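Local coordinates for endoglucanase, family GH5 (PDB 6GL2), which hydrolyses hemicellulose, probably cutting beta-glucan chains such as mixed-linked glucan, as a family GH5 glycoside hydrolase built on a TIM barrel, at residues 62-67 with 102-107; 147-152 with 196-201. All coordinates share one frame; numbering follows the deposited sequence.

Contact 1 of 2, residues 62-67 with 102-107; sequences LRLPVT and VIINIH
Leu-64 and Ile-104 lie side by side on one face of the sheet and point the same way, CD2 of Leu-64 standing 4.1 Å from CG1 of Ile-104. CG2 of Val-66 only grazes CG2 of Ile-104. Helix 82-96 packs onto this layer, Ile-91 against Leu-64 and Ala-95 against Leu-62. The backbones beneath are parallel and in step: Ile-103 N donates to Leu-62 O at 2.9 Å, and Leu-64 N to Ile-103 O at 2.8 Å. Strand 61-64, helix 82-96 and strand 101-105 form a beta-alpha-beta crossover that links the second and third strands of the TIM barrel. Past Leu-64 the regular ladder ends, and a side-chain bond and one further backbone bond take over. CG of Asn-105 sits between its own backbone N and carbonyl carbon (chi1 77°), which carries the amide across to 65-66. There OD1 accepts Val-66 N at 2.9 Å, the donor tilted 20° from the carbonyl plane. ND2 of Asn-105 gives a nearly straight bond to His-107 ND1 (3.0 Å), within the ring plane, and another to Glu-148. CB of Pro-65 covers one face of this imidazole in a CH-pi contact, 3.7 Å from the ring centroid, while His-107 N bonds Val-66 O from above its carbonyl plane. At the polar edge the amide stands 82° to the Arg-63 guanidinium, its ND2 over one guanidinium face and 3.2 Å from NH2; these two donors do not bond each other but share Glu-148. An alanine in place of Asn-105 would probably leave Val-66 N and His-107 ND1 without their mates and the imidazole freer to turn. Arg-63, extended from CG to NE, is also salt-bridged to Glu-275 and hydrogen-bonded to Asn-26.

Contact 2 of 2, residues 147-152 with 196-201; sequences FETLNE and IMVSTY
Met-197 bonds with both its backbone polar atoms: its N donates to Phe-147 O at 2.9 Å, and its O accepts Thr-149 N at 3.1 Å. The same carbonyl oxygen takes a second donor, a water 2.8 Å away that in turn accepts Leu-150 N and Ser-199 N (3.0 Å). This water bridges the strands where they diverge, the CA atoms being 4.4 Å apart at Glu-148 and Met-197 but 6.7 Å apart at Leu-150 and Ser-199. Glu-148 and Met-197 share a face. Their CB atoms meet, and the Met-197 chain, bent at its last torsion (chi3 55°), lays CE against OE1 of Glu-148 at 3.3 Å; the charge partner of that carboxylate is Arg-63. Beside Ile-196, on the face it shares with Phe-147, its CG2 touches CG2 of Thr-149 at 3.7 Å, the two side chains crossing at about a right angle, while OG1 of Thr-149 bonds His-177. The Asn-Glu pair at 151-152 matches the GH5 family signature that follows the fourth barrel strand, and both residues touch Glu-275 of strand 271-276. Helix 167-186 packs outside, Ile-184 on Phe-147 and Arg-185 on Ile-196, while Met-197 reaches inward to Ser-225 of strand 222-227 and Val-272 of strand 271-276.

Both contacts are buried, the centre of each about 7 Å from the centre of the chain, and both join consecutive parallel strands of one barrel: second to third in contact 1, fourth to fifth in contact 2. Strands 101-105 and 145-148 are themselves neighbours, so four strands run on without a break. Where the ladders end, chemistry differs: contact 1 is closed by an asparagine amide and a last backbone bond, contact 2 by a water. They meet inside the barrel, where Arg-63 NH2 lies 2.8 Å from Glu-148 OE2 in a salt bridge and probably hydrogen-bonds OD1 of Asn-151, which packs on His-107. Their outer faces carry apolar side chains against different helices, 82-96 and 167-186.

Contact 1 of 2, residues 62-67 with 102-107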
ATOM      1  N   LEU A  62       6.940  -1.497  -7.298  1.00  7.66           N
ATOM      2  CA  LEU A  62       6.110  -2.621  -7.019  1.00  7.42           C
ATOM      3  C   LEU A  62       5.635  -2.564  -5.588  1.00  6.38           C
ATOM      4  O   LEU A  62       6.426  -2.535  -4.653  1.00  8.13           O
ATOM      5  CB  LEU A  62       6.844  -3.939  -7.214  1.00  8.15           C
ATOM      6  CG  LEU A  62       6.011  -5.216  -6.978  1.00  7.43           C
ATOM      7  CD1 LEU A  62       4.977  -5.396  -8.039  1.00 10.36           C
ATOM      8  CD2 LEU A  62       6.902  -6.443  -6.796  1.00  9.79           C
ATOM      9  N   ARG A  63       4.306  -2.577  -5.377  1.00  7.54           N
ATOM     10  CA  ARG A  63       3.794  -2.788  -4.032  1.00  6.77           C
ATOM     11  C   ARG A  63       3.447  -4.323  -3.928  1.00  7.34           C
ATOM     12  O   ARG A  63       2.806  -4.873  -4.822  1.00  7.78           O
ATOM     13  CB  ARG A  63       2.562  -1.927  -3.697  1.00  7.36           C
ATOM     14  CG  ARG A  63       2.011  -2.136  -2.283  1.00  7.62           C
ATOM     15  CD  ARG A  63       1.193  -0.957  -1.857  1.00  7.89           C
ATOM     16  NE  ARG A  63       0.540  -1.071  -0.544  1.00  7.92           N
ATOM     17  CZ  ARG A  63      -0.711  -1.523  -0.359  1.00  7.10           C
ATOM     18  NH1 ARG A  63      -1.413  -2.000  -1.311  1.00  8.44           N
ATOM     19  NH2 ARG A  63      -1.248  -1.382   0.839  1.00  7.74           N
ATOM     20  N   LEU A  64       4.035  -4.921  -2.911  1.00  7.28           N
ATOM     21  CA  LEU A  64       4.018  -6.358  -2.652  1.00  7.13           C
ATOM     22  C   LEU A  64       3.264  -6.566  -1.350  1.00  7.01           C
ATOM     23  O   LEU A  64       3.833  -6.711  -0.253  1.00  7.30           O
ATOM     24  CB  LEU A  64       5.500  -6.845  -2.544  1.00  7.56           C
ATOM     25  CG  LEU A  64       5.703  -8.308  -2.222  1.00  9.04           C
ATOM     26  CD1 LEU A  64       4.848  -9.176  -3.144  1.00 11.06           C
ATOM     27  CD2 LEU A  64       7.228  -8.606  -2.330  1.00  9.14           C
ATOM     28  N   PRO A  65       1.914  -6.583  -1.472  1.00  6.97           N
ATOM     29  CA  PRO A  65       1.148  -6.770  -0.223  1.00  7.70           C
ATOM     30  C   PRO A  65       1.227  -8.242   0.239  1.00  6.85           C
ATOM     31  O   PRO A  65       1.255  -9.159  -0.547  1.00  8.15           O
ATOM     32  CB  PRO A  65      -0.257  -6.419  -0.729  1.00  7.70           C
ATOM     33  CG  PRO A  65      -0.277  -6.730  -2.174  1.00  7.54           C
ATOM     34  CD  PRO A  65       1.084  -6.399  -2.618  1.00  6.68           C
ATOM     35  N   VAL A  66       1.393  -8.368   1.553  1.00  6.57           N
ATOM     36  CA  VAL A  66       1.575  -9.734   2.069  1.00  6.68           C
ATOM     37  C   VAL A  66       0.665  -9.861   3.271  1.00  6.88           C
ATOM     38  O   VAL A  66       0.643  -9.052   4.206  1.00  8.04           O
ATOM     39  CB  VAL A  66       3.034  -9.947   2.577  1.00  6.92           C
ATOM     40  CG1 VAL A  66       3.215 -11.350   3.148  1.00  7.80           C
ATOM     41  CG2 VAL A  66       4.050  -9.727   1.439  1.00  8.11           C
ATOM     42  N   THR A  67      -0.064 -10.959   3.299  1.00  7.58           N
ATOM     43  CA  THR A  67      -0.889 -11.396   4.454  1.00  8.16           C
ATOM     44  C   THR A  67      -0.068 -12.450   5.183  1.00  7.47           C
ATOM     45  O   THR A  67       0.423 -13.400   4.565  1.00  8.61           O
ATOM     46  CB  THR A  67      -2.269 -11.894   4.019  1.00  9.92           C
ATOM     47  OG1 THR A  67      -3.005 -10.786   3.491  1.00  9.88           O
ATOM     48  CG2 THR A  67      -3.030 -12.558   5.215  1.00 11.65           C
ATOM     49  N   VAL A 102      10.382  -1.423  -3.961  0.60  8.03           N
ATOM     50  CA  VAL A 102       9.467  -2.525  -3.549  0.60  7.86           C
ATOM     51  C   VAL A 102       8.976  -2.098  -2.190  0.60  7.35           C
ATOM     52  O   VAL A 102       9.735  -1.788  -1.260  0.60  8.38           O
ATOM     53  CB  VAL A 102      10.174  -3.889  -3.430  0.60  7.95           C
ATOM     54  CG1 VAL A 102       9.238  -4.868  -2.753  0.60  8.77           C
ATOM     55  CG2 VAL A 102      10.524  -4.358  -4.817  0.60  8.53           C
ATOM     56  N   ILE A 103       7.640  -2.220  -1.991  1.00  7.30           N
ATOM     57  CA  ILE A 103       7.030  -1.974  -0.684  1.00  7.16           C
ATOM     58  C   ILE A 103       6.519  -3.351  -0.175  1.00  7.45           C
ATOM     59  O   ILE A 103       5.702  -3.987  -0.832  1.00  8.40           O
ATOM     60  CB  ILE A 103       5.833  -1.004  -0.834  1.00  8.25           C
ATOM     61  CG1 ILE A 103       6.216   0.366  -1.364  1.00  8.64           C
ATOM     62  CG2 ILE A 103       5.094  -0.894   0.488  1.00  8.21           C
ATOM     63  CD1 ILE A 103       5.052   1.071  -2.073  1.00  9.89           C
ATOM     64  N   ILE A 104       6.924  -3.678   1.035  1.00  7.18           N
ATOM     65  CA  ILE A 104       6.364  -4.913   1.679  1.00  7.28           C
ATOM     66  C   ILE A 104       5.546  -4.425   2.880  1.00  7.96           C
ATOM     67  O   ILE A 104       5.998  -3.562   3.639  1.00  8.61           O
ATOM     68  CB  ILE A 104       7.517  -5.795   2.209  1.00  9.94           C
ATOM     69  CG1 ILE A 104       8.301  -6.373   0.985  1.00 10.77           C
ATOM     70  CG2 ILE A 104       6.950  -6.927   3.081  1.00 12.45           C
ATOM     71  CD1 ILE A 104       9.604  -7.087   1.426  1.00 12.69           C
ATOM     72  N   ASN A 105       4.340  -5.003   3.069  1.00  7.63           N
ATOM     73  CA  ASN A 105       3.449  -4.580   4.150  1.00  8.07           C
ATOM     74  C   ASN A 105       2.960  -5.752   4.937  1.00  8.24           C
ATOM     75  O   ASN A 105       3.364  -6.888   4.766  1.00  8.14           O
ATOM     76  CB  ASN A 105       2.272  -3.721   3.577  1.00  8.60           C
ATOM     77  CG  ASN A 105       1.203  -4.507   2.900  1.00  8.07           C
ATOM     78  OD1 ASN A 105       1.278  -5.739   2.847  1.00  8.15           O
ATOM     79  ND2 ASN A 105       0.124  -3.835   2.459  1.00  9.18           N
ATOM     80  N   ILE A 106       2.108  -5.437   5.911  1.00  8.47           N
ATOM     81  CA  ILE A 106       1.157  -6.323   6.541  1.00  8.44           C
ATOM     82  C   ILE A 106      -0.212  -6.018   5.981  1.00  9.09           C
ATOM     83  O   ILE A 106      -0.669  -4.860   6.134  1.00 10.33           O
ATOM     84  CB  ILE A 106       1.196  -6.217   8.096  1.00  8.57           C
ATOM     85  CG1 ILE A 106       2.512  -6.643   8.646  1.00  9.65           C
ATOM     86  CG2 ILE A 106       0.035  -7.002   8.667  1.00 10.44           C
ATOM     87  CD1 ILE A 106       2.641  -6.598  10.173  1.00 10.03           C
ATOM     88  N   HIS A 107      -0.873  -6.942   5.352  1.00  8.49           N
ATOM     89  CA  HIS A 107      -2.063  -6.662   4.537  1.00  8.50           C
ATOM     90  C   HIS A 107      -3.350  -7.122   5.172  1.00  9.88           C
ATOM     91  O   HIS A 107      -3.794  -6.460   6.172  1.00 13.29           O
ATOM     92  CB  HIS A 107      -1.858  -7.194   3.072  1.00  7.99           C
ATOM     93  CG  HIS A 107      -2.697  -6.493   2.078  1.00  7.78           C
ATOM     94  ND1 HIS A 107      -2.375  -5.249   1.619  1.00  7.47           N
ATOM     95  CD2 HIS A 107      -3.860  -6.861   1.479  1.00  8.79           C
ATOM     96  CE1 HIS A 107      -3.307  -4.908   0.713  1.00  8.31           C
ATOM     97  NE2 HIS A 107      -4.249  -5.840   0.686  1.00  9.44           N
TER

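Contact 2 of 2, residues 147-152 with 196-201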
ATOM      1  N   PHE A 147       9.300  -0.438   3.899  1.00  8.14           N
ATOM      2  CA  PHE A 147       8.297  -1.156   4.703  1.00  9.10           C
ATOM      3  C   PHE A 147       7.037  -0.329   4.869  1.00  8.56           C
ATOM      4  O   PHE A 147       7.116   0.887   5.040  1.00 10.62           O
ATOM      5  CB  PHE A 147       8.816  -1.412   6.115  1.00  7.94           C
ATOM      6  CG  PHE A 147      10.036  -2.338   6.188  1.00  8.88           C
ATOM      7  CD1 PHE A 147      10.292  -3.308   5.205  1.00 10.71           C
ATOM      8  CD2 PHE A 147      10.910  -2.285   7.243  1.00  9.19           C
ATOM      9  CE1 PHE A 147      11.433  -4.109   5.320  1.00 10.88           C
ATOM     10  CE2 PHE A 147      12.021  -3.105   7.369  1.00  9.95           C
ATOM     11  CZ  PHE A 147      12.282  -3.991   6.383  1.00  9.95           C
ATOM     12  N   GLU A 148       5.904  -0.922   4.809  1.00  8.40           N
ATOM     13  CA  GLU A 148       4.576  -0.299   5.076  1.00  8.73           C
ATOM     14  C   GLU A 148       3.971  -1.022   6.233  1.00  8.24           C
ATOM     15  O   GLU A 148       3.719  -2.228   6.197  1.00  8.31           O
ATOM     16  CB  GLU A 148       3.718  -0.359   3.847  1.00  8.35           C
ATOM     17  CG  GLU A 148       2.255   0.022   4.048  1.00  8.16           C
ATOM     18  CD  GLU A 148       1.399  -0.169   2.884  1.00  9.09           C
ATOM     19  OE1 GLU A 148       1.791   0.090   1.735  1.00 13.09           O
ATOM     20  OE2 GLU A 148       0.279  -0.733   3.078  1.00 12.43           O
ATOM     21  N   THR A 149       3.819  -0.370   7.382  1.00  8.81           N
ATOM     22  CA  THR A 149       3.607  -1.093   8.657  1.00  9.15           C
ATOM     23  C   THR A 149       2.261  -1.810   8.731  1.00  7.80           C
ATOM     24  O   THR A 149       2.146  -2.935   9.162  1.00  8.86           O
ATOM     25  CB  THR A 149       3.767  -0.184   9.853  1.00  9.21           C
ATOM     26  OG1 THR A 149       3.122   1.060   9.569  1.00 11.66           O
ATOM     27  CG2 THR A 149       5.270   0.073  10.138  1.00 12.06           C
ATOM     28  N   LEU A 150       1.182  -1.177   8.175  1.00  8.49           N
ATOM     29  CA  LEU A 150      -0.156  -1.763   8.178  1.00  9.06           C
ATOM     30  C   LEU A 150      -0.940  -1.298   6.980  1.00 11.79           C
ATOM     31  O   LEU A 150      -0.896  -0.098   6.705  1.00 18.46           O
ATOM     32  CB  LEU A 150      -0.955  -1.317   9.429  1.00  9.84           C
ATOM     33  CG  LEU A 150      -0.419  -1.662  10.797  1.00 10.27           C
ATOM     34  CD1 LEU A 150      -1.105  -0.858  11.878  1.00 11.66           C
ATOM     35  CD2 LEU A 150      -0.501  -3.114  11.040  1.00 11.51           C
ATOM     36  N   ASN A 151      -1.798  -2.055   6.400  1.00 10.01           N
ATOM     37  CA  ASN A 151      -2.445  -1.733   5.147  1.00  9.31           C
ATOM     38  C   ASN A 151      -3.585  -0.749   5.360  1.00  7.96           C
ATOM     39  O   ASN A 151      -3.502   0.451   5.072  1.00  9.61           O
ATOM     40  CB  ASN A 151      -2.876  -3.043   4.507  1.00  8.67           C
ATOM     41  CG  ASN A 151      -3.749  -2.834   3.291  1.00  8.86           C
ATOM     42  OD1 ASN A 151      -3.469  -1.921   2.505  1.00  8.99           O
ATOM     43  ND2 ASN A 151      -4.826  -3.561   3.206  1.00 10.65           N
ATOM     44  N   GLU A 152      -4.696  -1.253   5.854  1.00  9.51           N
ATOM     45  CA  GLU A 152      -5.978  -0.510   6.075  1.00  9.84           C
ATOM     46  C   GLU A 152      -6.449  -0.813   7.486  1.00  9.11           C
ATOM     47  O   GLU A 152      -7.531  -1.404   7.641  1.00 10.59           O
ATOM     48  CB  GLU A 152      -6.993  -0.780   5.031  1.00 10.52           C
ATOM     49  CG  GLU A 152      -6.605  -0.352   3.633  1.00 11.86           C
ATOM     50  CD  GLU A 152      -7.615  -0.499   2.626  1.00 13.90           C
ATOM     51  OE1 GLU A 152      -8.614  -1.295   2.857  1.00 15.67           O
ATOM     52  OE2 GLU A 152      -7.494   0.110   1.508  1.00 13.78           O
ATOM     53  N   ILE A 196       9.606   4.206   5.795  1.00  8.86           N
ATOM     54  CA  ILE A 196       8.458   3.463   6.326  1.00  8.66           C
ATOM     55  C   ILE A 196       7.197   4.198   5.959  1.00  9.32           C
ATOM     56  O   ILE A 196       7.086   5.409   6.244  1.00 10.14           O
ATOM     57  CB  ILE A 196       8.570   3.255   7.839  1.00  9.88           C
ATOM     58  CG1 ILE A 196       9.814   2.537   8.248  1.00 10.66           C
ATOM     59  CG2 ILE A 196       7.319   2.486   8.275  1.00 10.53           C
ATOM     60  CD1 ILE A 196      10.003   2.477   9.727  1.00 11.13           C
ATOM     61  N   MET A 197       6.230   3.589   5.314  1.00  8.85           N
ATOM     62  CA  MET A 197       4.945   4.101   5.031  1.00  9.34           C
ATOM     63  C   MET A 197       3.973   3.783   6.132  1.00  9.84           C
ATOM     64  O   MET A 197       3.753   2.592   6.480  1.00  8.91           O
ATOM     65  CB  MET A 197       4.464   3.510   3.675  1.00  9.79           C
ATOM     66  CG  MET A 197       5.099   4.143   2.457  1.00 10.53           C
ATOM     67  SD  MET A 197       4.793   3.161   0.934  1.00 10.78           S
ATOM     68  CE  MET A 197       3.015   3.065   0.993  1.00 10.39           C
ATOM     69  N   VAL A 198       3.401   4.820   6.699  1.00  9.19           N
ATOM     70  CA  VAL A 198       2.490   4.750   7.822  1.00 10.04           C
ATOM     71  C   VAL A 198       1.141   5.276   7.428  1.00  8.82           C
ATOM     72  O   VAL A 198       1.022   6.454   7.101  1.00  9.22           O
ATOM     73  CB  VAL A 198       3.082   5.475   9.059  1.00 10.01           C
ATOM     74  CG1 VAL A 198       2.125   5.619  10.231  1.00 10.45           C
ATOM     75  CG2 VAL A 198       4.406   4.860   9.526  1.00 10.51           C
ATOM     76  N   SER A 199       0.131   4.452   7.526  1.00  9.03           N
ATOM     77  CA  SER A 199      -1.223   4.779   7.104  0.70 10.20           C
ATOM     78  C   SER A 199      -2.040   5.499   8.172  1.00 10.06           C
ATOM     79  O   SER A 199      -1.835   5.384   9.355  1.00 11.32           O
ATOM     80  CB  SER A 199      -2.008   3.511   6.755  0.70  9.63           C
ATOM     81  OG  SER A 199      -2.179   2.731   7.923  0.70 10.77           O
ATOM     82  N   THR A 200      -3.031   6.254   7.680  1.00  9.96           N
ATOM     83  CA  THR A 200      -4.145   6.685   8.519  1.00 10.19           C
ATOM     84  C   THR A 200      -4.993   5.466   8.829  1.00 10.41           C
ATOM     85  O   THR A 200      -4.838   4.358   8.322  1.00 10.27           O
ATOM     86  CB  THR A 200      -4.976   7.691   7.743  1.00 10.59           C
ATOM     87  OG1 THR A 200      -5.294   7.107   6.474  1.00 11.33           O
ATOM     88  CG2 THR A 200      -4.235   9.031   7.489  1.00 10.75           C
ATOM     89  N   TYR A 201      -5.947   5.661   9.753  1.00 10.10           N
ATOM     90  CA  TYR A 201      -6.955   4.653  10.019  1.00  9.48           C
ATOM     91  C   TYR A 201      -7.584   4.256   8.668  1.00  9.63           C
ATOM     92  O   TYR A 201      -8.044   5.092   7.940  1.00  9.95           O
ATOM     93  CB  TYR A 201      -7.990   5.232  10.995  1.00 10.41           C
ATOM     94  CG  TYR A 201      -9.094   4.242  11.331  1.00 10.04           C
ATOM     95  CD1 TYR A 201     -10.147   4.008  10.475  1.00  9.63           C
ATOM     96  CD2 TYR A 201      -9.094   3.544  12.517  1.00 10.49           C
ATOM     97  CE1 TYR A 201     -11.161   3.095  10.766  1.00 10.26           C
ATOM     98  CE2 TYR A 201     -10.102   2.618  12.807  1.00 10.10           C
ATOM     99  CZ  TYR A 201     -11.124   2.396  11.960  1.00  9.46           C
ATOM    100  OH  TYR A 201     -12.082   1.459  12.263  1.00 10.91           O
TER
HETATM  101  O   HOH W   1       1.112   1.710   7.035  1.00  9.43           O